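Local structure of DegQ (3PV2) at residues L259-L267 against A284-A295; L327-I335 against T345-I353. The protein probably degrades misfolded proteins as a trypsin-like serine protease of the HtrA family, carrying two PDZ domains and forming self-compartmentizing 12-meric assemblies. All blocks are in the same frame, centred on the assembly; numbering follows the deposited sequence.

Interaction 1. Residues L259-L267 against A284-A295; sequences LMGIFVQHL and ALVSQVNPNSPA
Ile-262 to Gln-265 pair antiparallel with Leu-285 to Val-289 in the first PDZ domain, the strand directions 138° apart and the register slipping by one residue at a beta bulge between Phe-263 and Val-264. Gln-265 and Leu-285 exchange both backbone bonds, while Phe-263 N donates to Gln-288 O and Phe-263 O receives Ser-287 N at 2.9 Å. Beyond the strands, Met-260 O accepts Ala-295 N at 3.0 Å, so the N-terminal end of helix 294-298 is tied to the loop at Met-260, just before strand 262-266.

On the face bearing Phe-263 and Gln-265, the Gln-288 amide lies over one face of the Phe-263 ring, displaced toward its rim, with the two planes 33° apart. Gln-265 runs alongside Leu-285, its CG 3.7 Å from Leu-285 CD2, and its OE1 accepts Tyr-447 N of a neighbouring subunit, so this face also serves the oligomer. The other face turns Val-264 and Val-286 toward Ile-306 of strand 305-309. A water bridges Val-264 O and Ser-287 OG. The Gln-288 amide is held in turn by Asn-290, whose ND2 reaches Gln-288 OE1 at 2.6 Å, the oxygen lying almost in the Asn-290 amide plane.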
loop_
_atom_site.group_PDB
_atom_site.type_symbol
_atom_site.label_atom_id
_atom_site.label_comp_id
_atom_site.label_asym_id
_atom_site.label_seq_id
_atom_site.Cartn_x
_atom_site.Cartn_y
_atom_site.Cartn_z
ATOM N N LEU B 259 34.675 -2.623 43.684
ATOM C CA LEU B 259 35.660 -2.424 42.672
ATOM C C LEU B 259 36.973 -3.047 43.089
ATOM O O LEU B 259 37.400 -2.930 44.239
ATOM C CB LEU B 259 35.870 -0.947 42.506
ATOM C CG LEU B 259 36.952 -0.606 41.508
ATOM C CD1 LEU B 259 36.617 -1.368 40.222
ATOM C CD2 LEU B 259 37.066 0.887 41.287
ATOM N N MET B 260 37.619 -3.682 42.124
ATOM C CA MET B 260 39.006 -4.113 42.271
ATOM C C MET B 260 39.947 -3.482 41.223
ATOM O O MET B 260 41.060 -3.125 41.549
ATOM C CB MET B 260 39.059 -5.603 42.228
ATOM C CG MET B 260 40.470 -6.145 42.311
ATOM S SD MET B 260 41.073 -5.949 43.973
ATOM C CE MET B 260 39.844 -6.976 44.840
ATOM N N GLY B 261 39.506 -3.265 39.998
ATOM C CA GLY B 261 40.307 -2.473 39.029
ATOM C C GLY B 261 41.317 -3.257 38.151
ATOM O O GLY B 261 42.333 -2.695 37.713
ATOM N N ILE B 262 41.020 -4.514 37.850
ATOM C CA ILE B 262 41.860 -5.311 36.922
ATOM C C ILE B 262 41.097 -6.136 35.895
ATOM O O ILE B 262 40.128 -6.817 36.247
ATOM C CB ILE B 262 42.609 -6.356 37.670
ATOM C CG1 ILE B 262 41.603 -7.363 38.233
ATOM C CG2 ILE B 262 43.397 -5.707 38.784
ATOM C CD1 ILE B 262 42.185 -8.690 38.490
ATOM N N PHE B 263 41.593 -6.153 34.663
ATOM C CA PHE B 263 41.030 -6.982 33.665
ATOM C C PHE B 263 41.848 -8.245 33.579
ATOM O O PHE B 263 43.091 -8.203 33.650
ATOM C CB PHE B 263 41.124 -6.243 32.341
ATOM C CG PHE B 263 40.067 -5.180 32.124
ATOM C CD1 PHE B 263 39.915 -4.109 33.020
ATOM C CD2 PHE B 263 39.308 -5.189 30.926
ATOM C CE1 PHE B 263 38.970 -3.076 32.769
ATOM C CE2 PHE B 263 38.352 -4.173 30.661
ATOM C CZ PHE B 263 38.183 -3.118 31.575
ATOM N N VAL B 264 41.188 -9.377 33.350
ATOM C CA VAL B 264 41.870 -10.601 33.136
ATOM C C VAL B 264 41.478 -11.171 31.749
ATOM O O VAL B 264 40.530 -10.722 31.135
ATOM C CB VAL B 264 41.625 -11.582 34.227
ATOM C CG1 VAL B 264 42.296 -11.116 35.527
ATOM C CG2 VAL B 264 40.127 -11.869 34.361
ATOM N N GLN B 265 42.274 -12.080 31.232
ATOM C CA GLN B 265 41.943 -12.798 30.047
ATOM C C GLN B 265 42.350 -14.257 30.295
ATOM O O GLN B 265 43.138 -14.538 31.186
ATOM C CB GLN B 265 42.668 -12.262 28.852
ATOM C CG GLN B 265 44.111 -12.621 28.688
ATOM C CD GLN B 265 44.764 -11.829 27.536
ATOM O OE1 GLN B 265 45.208 -10.756 27.813
ATOM N NE2 GLN B 265 44.787 -12.333 26.272
ATOM N N HIS B 266 41.815 -15.121 29.458
ATOM C CA HIS B 266 42.065 -16.569 29.496
ATOM C C HIS B 266 43.505 -16.831 29.139
ATOM O O HIS B 266 44.036 -16.271 28.149
ATOM C CB HIS B 266 41.112 -17.306 28.499
ATOM C CG HIS B 266 41.218 -18.804 28.554
ATOM N ND1 HIS B 266 40.732 -19.555 29.615
ATOM C CD2 HIS B 266 41.761 -19.695 27.674
ATOM C CE1 HIS B 266 40.994 -20.844 29.388
ATOM N NE2 HIS B 266 41.618 -20.953 28.223
ATOM N N LEU B 267 44.168 -17.654 29.934
ATOM C CA LEU B 267 45.523 -18.016 29.654
ATOM C C LEU B 267 45.412 -19.302 28.885
ATOM O O LEU B 267 45.142 -20.384 29.464
ATOM C CB LEU B 267 46.269 -18.223 30.991
ATOM C CG LEU B 267 47.711 -18.714 30.850
ATOM C CD1 LEU B 267 48.553 -17.629 30.306
ATOM C CD2 LEU B 267 48.326 -19.300 32.205
ATOM N N ALA B 284 44.608 -17.054 35.662
ATOM C CA ALA B 284 44.026 -15.914 34.963
ATOM C C ALA B 284 45.129 -14.906 34.630
ATOM O O ALA B 284 45.829 -14.472 35.529
ATOM C CB ALA B 284 42.948 -15.233 35.838
ATOM N N LEU B 285 45.252 -14.505 33.382
ATOM C CA LEU B 285 46.301 -13.586 32.986
ATOM C C LEU B 285 45.812 -12.188 33.192
ATOM O O LEU B 285 44.755 -11.828 32.719
ATOM C CB LEU B 285 46.600 -13.810 31.541
ATOM C CG LEU B 285 47.481 -12.841 30.766
ATOM C CD1 LEU B 285 48.796 -12.688 31.477
ATOM C CD2 LEU B 285 47.723 -13.327 29.333
ATOM N N VAL B 286 46.569 -11.385 33.917
ATOM C CA VAL B 286 46.155 -10.012 34.133
ATOM C C VAL B 286 46.579 -9.165 32.922
ATOM O O VAL B 286 47.782 -9.056 32.560
ATOM C CB VAL B 286 46.787 -9.455 35.362
ATOM C CG1 VAL B 286 46.450 -7.949 35.462
ATOM C CG2 VAL B 286 46.286 -10.138 36.586
ATOM N N SER B 287 45.608 -8.567 32.231
ATOM C CA SER B 287 45.973 -7.736 31.036
ATOM C C SER B 287 46.058 -6.256 31.271
ATOM O O SER B 287 46.546 -5.526 30.428
ATOM C CB SER B 287 44.948 -7.952 29.929
ATOM O OG SER B 287 43.612 -7.832 30.389
ATOM N N GLN B 288 45.525 -5.797 32.390
ATOM C CA GLN B 288 45.639 -4.397 32.763
ATOM C C GLN B 288 45.319 -4.207 34.207
ATOM O O GLN B 288 44.512 -4.889 34.698
ATOM C CB GLN B 288 44.713 -3.565 31.888
ATOM C CG GLN B 288 43.746 -2.624 32.489
ATOM C CD GLN B 288 42.840 -1.886 31.451
ATOM O OE1 GLN B 288 41.945 -1.160 31.861
ATOM N NE2 GLN B 288 43.098 -2.024 30.148
ATOM N N VAL B 289 45.993 -3.256 34.839
ATOM C CA VAL B 289 45.721 -2.792 36.196
ATOM C C VAL B 289 45.521 -1.257 36.160
ATOM O O VAL B 289 46.430 -0.545 35.750
ATOM C CB VAL B 289 46.971 -3.114 37.054
ATOM C CG1 VAL B 289 46.743 -2.701 38.532
ATOM C CG2 VAL B 289 47.315 -4.616 36.980
ATOM N N ASN B 290 44.379 -0.705 36.588
ATOM C CA ASN B 290 44.141 0.710 36.290
ATOM C C ASN B 290 44.815 1.493 37.366
ATOM O O ASN B 290 44.834 1.082 38.507
ATOM C CB ASN B 290 42.662 1.093 36.303
ATOM C CG ASN B 290 41.808 0.407 35.216
ATOM O OD1 ASN B 290 40.613 0.170 35.465
ATOM N ND2 ASN B 290 42.372 0.127 34.052
ATOM N N PRO B 291 45.345 2.645 37.029
ATOM C CA PRO B 291 45.919 3.533 38.021
ATOM C C PRO B 291 44.951 3.897 39.120
ATOM O O PRO B 291 43.741 4.020 38.875
ATOM C CB PRO B 291 46.367 4.767 37.201
ATOM C CG PRO B 291 45.629 4.676 35.910
ATOM C CD PRO B 291 45.479 3.190 35.673
ATOM N N ASN B 292 45.485 3.912 40.334
ATOM C CA ASN B 292 44.784 4.304 41.518
ATOM C C ASN B 292 43.660 3.367 41.913
ATOM O O ASN B 292 42.770 3.786 42.668
ATOM C CB ASN B 292 44.197 5.709 41.371
ATOM C CG ASN B 292 45.266 6.764 40.988
ATOM O OD1 ASN B 292 46.198 7.014 41.758
ATOM N ND2 ASN B 292 45.138 7.359 39.801
ATOM N N SER B 293 43.674 2.125 41.408
ATOM C CA SER B 293 42.693 1.127 41.768
ATOM C C SER B 293 43.157 0.366 42.950
ATOM O O SER B 293 44.298 0.481 43.327
ATOM C CB SER B 293 42.530 0.143 40.626
ATOM O OG SER B 293 43.768 -0.503 40.277
ATOM N N PRO B 294 42.266 -0.376 43.591
ATOM C CA PRO B 294 42.703 -1.245 44.680
ATOM C C PRO B 294 43.811 -2.278 44.236
ATOM O O PRO B 294 44.770 -2.526 44.969
ATOM C CB PRO B 294 41.436 -1.990 45.025
ATOM C CG PRO B 294 40.378 -0.946 44.628
ATOM C CD PRO B 294 40.826 -0.488 43.373
ATOM N N ALA B 295 43.646 -2.828 43.052
ATOM C CA ALA B 295 44.642 -3.770 42.474
ATOM C C ALA B 295 46.017 -3.127 42.271
ATOM O O ALA B 295 47.018 -3.723 42.610
ATOM C CB ALA B 295 44.108 -4.317 41.164
HETATM O O HOH W 1 40.611 -8.104 29.762
#

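Interaction 2. Residues L327-I335 against T345-I353; sequences LRVGSTVKI and TLSAVVTDI
Val-333 and Ala-348 exchange a pair of backbone hydrogen bonds at the centre of this beta hairpin of the first PDZ domain, and Ile-335 and Leu-346 repeat the pattern two residues on. The strand axes approach to 4.6 Å with their directions 152° apart. Val-333 N to Ala-348 O measures 2.7 Å and is nearly straight. At the other end the pairing runs on past the regular strands: Val-350 N donates to Ser-331 O, and Val-350 O receives Gly-330 N at 2.9 Å, the donor tilted from the carbonyl plane. Gly-330 belongs to a type II turn from Arg-328 to Ser-331, and its positive phi is one that suits glycine.

The Val-350 side chain packs against this turn. Its CB lies 3.8 Å from Arg-328 O. CG1, set opposite the backbone N by a chi1 of 178°, passes within 4.0 Å of Val-329 CA. CG2, anti to the carbonyl carbon, meets Val-333 CG1 at 3.8 Å and Leu-327 CB at 4.1 Å; the Val-333 and Val-350 side chains cross at about a right angle. Val-329 in turn leans its two methyls on the backbone and CB of Asp-352.

Thr-332, Lys-334, Ser-347 and Val-349 occupy the exposed face. On the other, Ile-335 extends CD1 to 4.1 Å from Ala-348 CB. Asp-352 caps helix 353-362 through OD1, which accepts Ser-355 N, while its OD2 is hydrogen-bonded to His-256 NE2. The inner face of the hairpin rests on its neighbours: Val-333 packs on Ile-309 and Ile-335 on Ile-306, both of strand 305-309, and Ala-348 touches Ala-298 of helix 294-298.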
loop_
_atom_site.group_PDB
_atom_site.type_symbol
_atom_site.label_atom_id
_atom_site.label_comp_id
_atom_site.label_asym_id
_atom_site.label_seq_id
_atom_site.Cartn_x
_atom_site.Cartn_y
_atom_site.Cartn_z
ATOM N N LEU B 327 32.519 -10.136 46.495
ATOM C CA LEU B 327 33.099 -9.730 47.774
ATOM C C LEU B 327 32.494 -8.395 48.156
ATOM O O LEU B 327 32.058 -7.612 47.320
ATOM C CB LEU B 327 34.627 -9.612 47.701
ATOM C CG LEU B 327 35.472 -10.897 47.687
ATOM C CD1 LEU B 327 34.647 -12.132 47.389
ATOM C CD2 LEU B 327 36.597 -10.710 46.731
ATOM N N ARG B 328 32.514 -8.138 49.444
ATOM C CA ARG B 328 31.902 -6.949 49.982
ATOM C C ARG B 328 32.849 -5.766 49.993
ATOM O O ARG B 328 34.006 -5.891 50.396
ATOM C CB ARG B 328 31.431 -7.243 51.415
ATOM C CG ARG B 328 30.115 -8.032 51.461
ATOM C CD ARG B 328 29.041 -7.127 51.983
ATOM N NE ARG B 328 27.863 -7.103 51.148
ATOM C CZ ARG B 328 26.951 -6.151 51.229
ATOM N NH1 ARG B 328 27.094 -5.171 52.109
ATOM N NH2 ARG B 328 25.901 -6.177 50.426
ATOM N N VAL B 329 32.323 -4.604 49.626
ATOM C CA VAL B 329 33.062 -3.367 49.778
ATOM C C VAL B 329 33.629 -3.421 51.176
ATOM O O VAL B 329 32.959 -3.851 52.075
ATOM C CB VAL B 329 32.156 -2.118 49.601
ATOM C CG1 VAL B 329 32.874 -0.816 50.113
ATOM C CG2 VAL B 329 31.687 -1.980 48.127
ATOM N N GLY B 330 34.865 -3.004 51.361
ATOM C CA GLY B 330 35.544 -3.143 52.626
ATOM C C GLY B 330 36.349 -4.407 52.796
ATOM O O GLY B 330 37.296 -4.401 53.580
ATOM N N SER B 331 35.996 -5.517 52.128
ATOM C CA SER B 331 36.764 -6.757 52.369
ATOM C C SER B 331 38.191 -6.750 51.864
ATOM O O SER B 331 38.517 -6.185 50.805
ATOM C CB SER B 331 36.094 -8.043 51.906
ATOM O OG SER B 331 35.182 -7.874 50.875
ATOM N N THR B 332 39.041 -7.380 52.670
ATOM C CA THR B 332 40.418 -7.623 52.321
ATOM C C THR B 332 40.394 -8.919 51.512
ATOM O O THR B 332 39.686 -9.885 51.860
ATOM C CB THR B 332 41.315 -7.630 53.567
ATOM O OG1 THR B 332 41.521 -6.277 53.993
ATOM C CG2 THR B 332 42.685 -8.277 53.317
ATOM N N VAL B 333 41.066 -8.887 50.357
ATOM C CA VAL B 333 41.221 -10.076 49.553
ATOM C C VAL B 333 42.681 -10.429 49.282
ATOM O O VAL B 333 43.520 -9.544 49.002
ATOM C CB VAL B 333 40.390 -10.041 48.237
ATOM C CG1 VAL B 333 39.977 -8.646 47.861
ATOM C CG2 VAL B 333 41.113 -10.735 47.144
ATOM N N LYS B 334 42.953 -11.732 49.409
ATOM C CA LYS B 334 44.287 -12.251 49.250
ATOM C C LYS B 334 44.427 -12.685 47.785
ATOM O O LYS B 334 43.588 -13.395 47.290
ATOM C CB LYS B 334 44.507 -13.421 50.197
ATOM C CG LYS B 334 45.687 -14.289 49.878
ATOM C CD LYS B 334 45.932 -15.305 50.963
ATOM C CE LYS B 334 46.607 -16.516 50.397
ATOM N NZ LYS B 334 46.671 -17.661 51.362
ATOM N N ILE B 335 45.461 -12.237 47.101
ATOM C CA ILE B 335 45.648 -12.633 45.684
ATOM C C ILE B 335 47.022 -13.219 45.488
ATOM O O ILE B 335 47.992 -12.591 45.821
ATOM C CB ILE B 335 45.464 -11.451 44.696
ATOM C CG1 ILE B 335 44.096 -10.768 44.860
ATOM C CG2 ILE B 335 45.559 -11.980 43.301
ATOM C CD1 ILE B 335 44.038 -9.274 44.321
ATOM N N THR B 345 52.344 -12.973 47.034
ATOM C CA THR B 345 51.098 -12.899 47.734
ATOM C C THR B 345 50.810 -11.437 47.913
ATOM O O THR B 345 51.610 -10.676 48.444
ATOM C CB THR B 345 51.133 -13.607 49.055
ATOM O OG1 THR B 345 51.374 -14.984 48.795
ATOM C CG2 THR B 345 49.795 -13.451 49.815
ATOM N N LEU B 346 49.655 -11.058 47.429
ATOM C CA LEU B 346 49.236 -9.677 47.537
ATOM C C LEU B 346 47.930 -9.572 48.282
ATOM O O LEU B 346 47.119 -10.532 48.326
ATOM C CB LEU B 346 49.054 -9.074 46.152
ATOM C CG LEU B 346 50.215 -9.254 45.166
ATOM C CD1 LEU B 346 49.739 -8.868 43.765
ATOM C CD2 LEU B 346 51.522 -8.514 45.597
ATOM N N SER B 347 47.700 -8.368 48.785
ATOM C CA SER B 347 46.495 -8.063 49.527
ATOM C C SER B 347 45.860 -6.741 49.059
ATOM O O SER B 347 46.495 -5.690 49.070
ATOM C CB SER B 347 46.808 -7.962 51.039
ATOM O OG SER B 347 45.576 -7.973 51.745
ATOM N N ALA B 348 44.606 -6.846 48.645
ATOM C CA ALA B 348 43.859 -5.738 48.111
ATOM C C ALA B 348 42.548 -5.522 48.917
ATOM O O ALA B 348 41.962 -6.458 49.453
ATOM C CB ALA B 348 43.568 -5.970 46.639
ATOM N N VAL B 349 42.112 -4.267 49.008
ATOM C CA VAL B 349 40.836 -3.921 49.682
ATOM C C VAL B 349 39.776 -3.492 48.651
ATOM O O VAL B 349 40.022 -2.592 47.898
ATOM C CB VAL B 349 41.072 -2.865 50.808
ATOM C CG1 VAL B 349 39.741 -2.446 51.487
ATOM C CG2 VAL B 349 42.001 -3.439 51.904
ATOM N N VAL B 350 38.648 -4.183 48.571
ATOM C CA VAL B 350 37.605 -3.850 47.623
ATOM C C VAL B 350 36.974 -2.528 48.018
ATOM O O VAL B 350 36.693 -2.329 49.199
ATOM C CB VAL B 350 36.469 -4.872 47.658
ATOM C CG1 VAL B 350 35.344 -4.476 46.695
ATOM C CG2 VAL B 350 36.978 -6.299 47.352
ATOM N N THR B 351 36.760 -1.641 47.056
ATOM C CA THR B 351 36.181 -0.353 47.331
ATOM C C THR B 351 34.861 -0.169 46.625
ATOM O O THR B 351 34.527 -0.878 45.654
ATOM C CB THR B 351 37.118 0.849 46.945
ATOM O OG1 THR B 351 37.504 0.775 45.561
ATOM C CG2 THR B 351 38.343 0.855 47.828
ATOM N N ASP B 352 34.126 0.817 47.120
ATOM C CA ASP B 352 32.887 1.244 46.514
ATOM C C ASP B 352 33.181 1.979 45.211
ATOM O O ASP B 352 34.060 2.834 45.179
ATOM C CB ASP B 352 32.089 2.142 47.467
ATOM C CG ASP B 352 30.699 2.406 46.944
ATOM O OD1 ASP B 352 30.463 3.500 46.389
ATOM O OD2 ASP B 352 29.857 1.484 47.038
ATOM N N ILE B 353 32.435 1.626 44.165
ATOM C CA ILE B 353 32.703 2.040 42.765
ATOM C C ILE B 353 32.506 3.538 42.705
ATOM O O ILE B 353 33.306 4.275 42.148
ATOM C CB ILE B 353 31.749 1.345 41.739
ATOM C CG1 ILE B 353 31.801 -0.183 41.892
ATOM C CG2 ILE B 353 32.100 1.721 40.278
ATOM C CD1 ILE B 353 30.580 -0.937 41.318
#

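Followed from the N terminus, the chain makes these contacts in series. Interaction 1 closes first, drawing together the two ends of a 16-residue excursion that contains helix 269-274. The chain then passes through strand 305-309 and helix 318-325 before interaction 2 closes the shorter loop of the 332-349 hairpin. Neither encloses the other, yet both belong to one antiparallel sheet, in which strand 305-309 lies between strands 284-289 and 332-339. They also meet directly: Leu-259 N probably bonds to Thr-351 O, and Met-260 CE packs on Val-333 CG1. Contacts closed separately along the sequence thus join the loop leading into strand 262-266 to the chain leaving strand 342-349, within one PDZ domain.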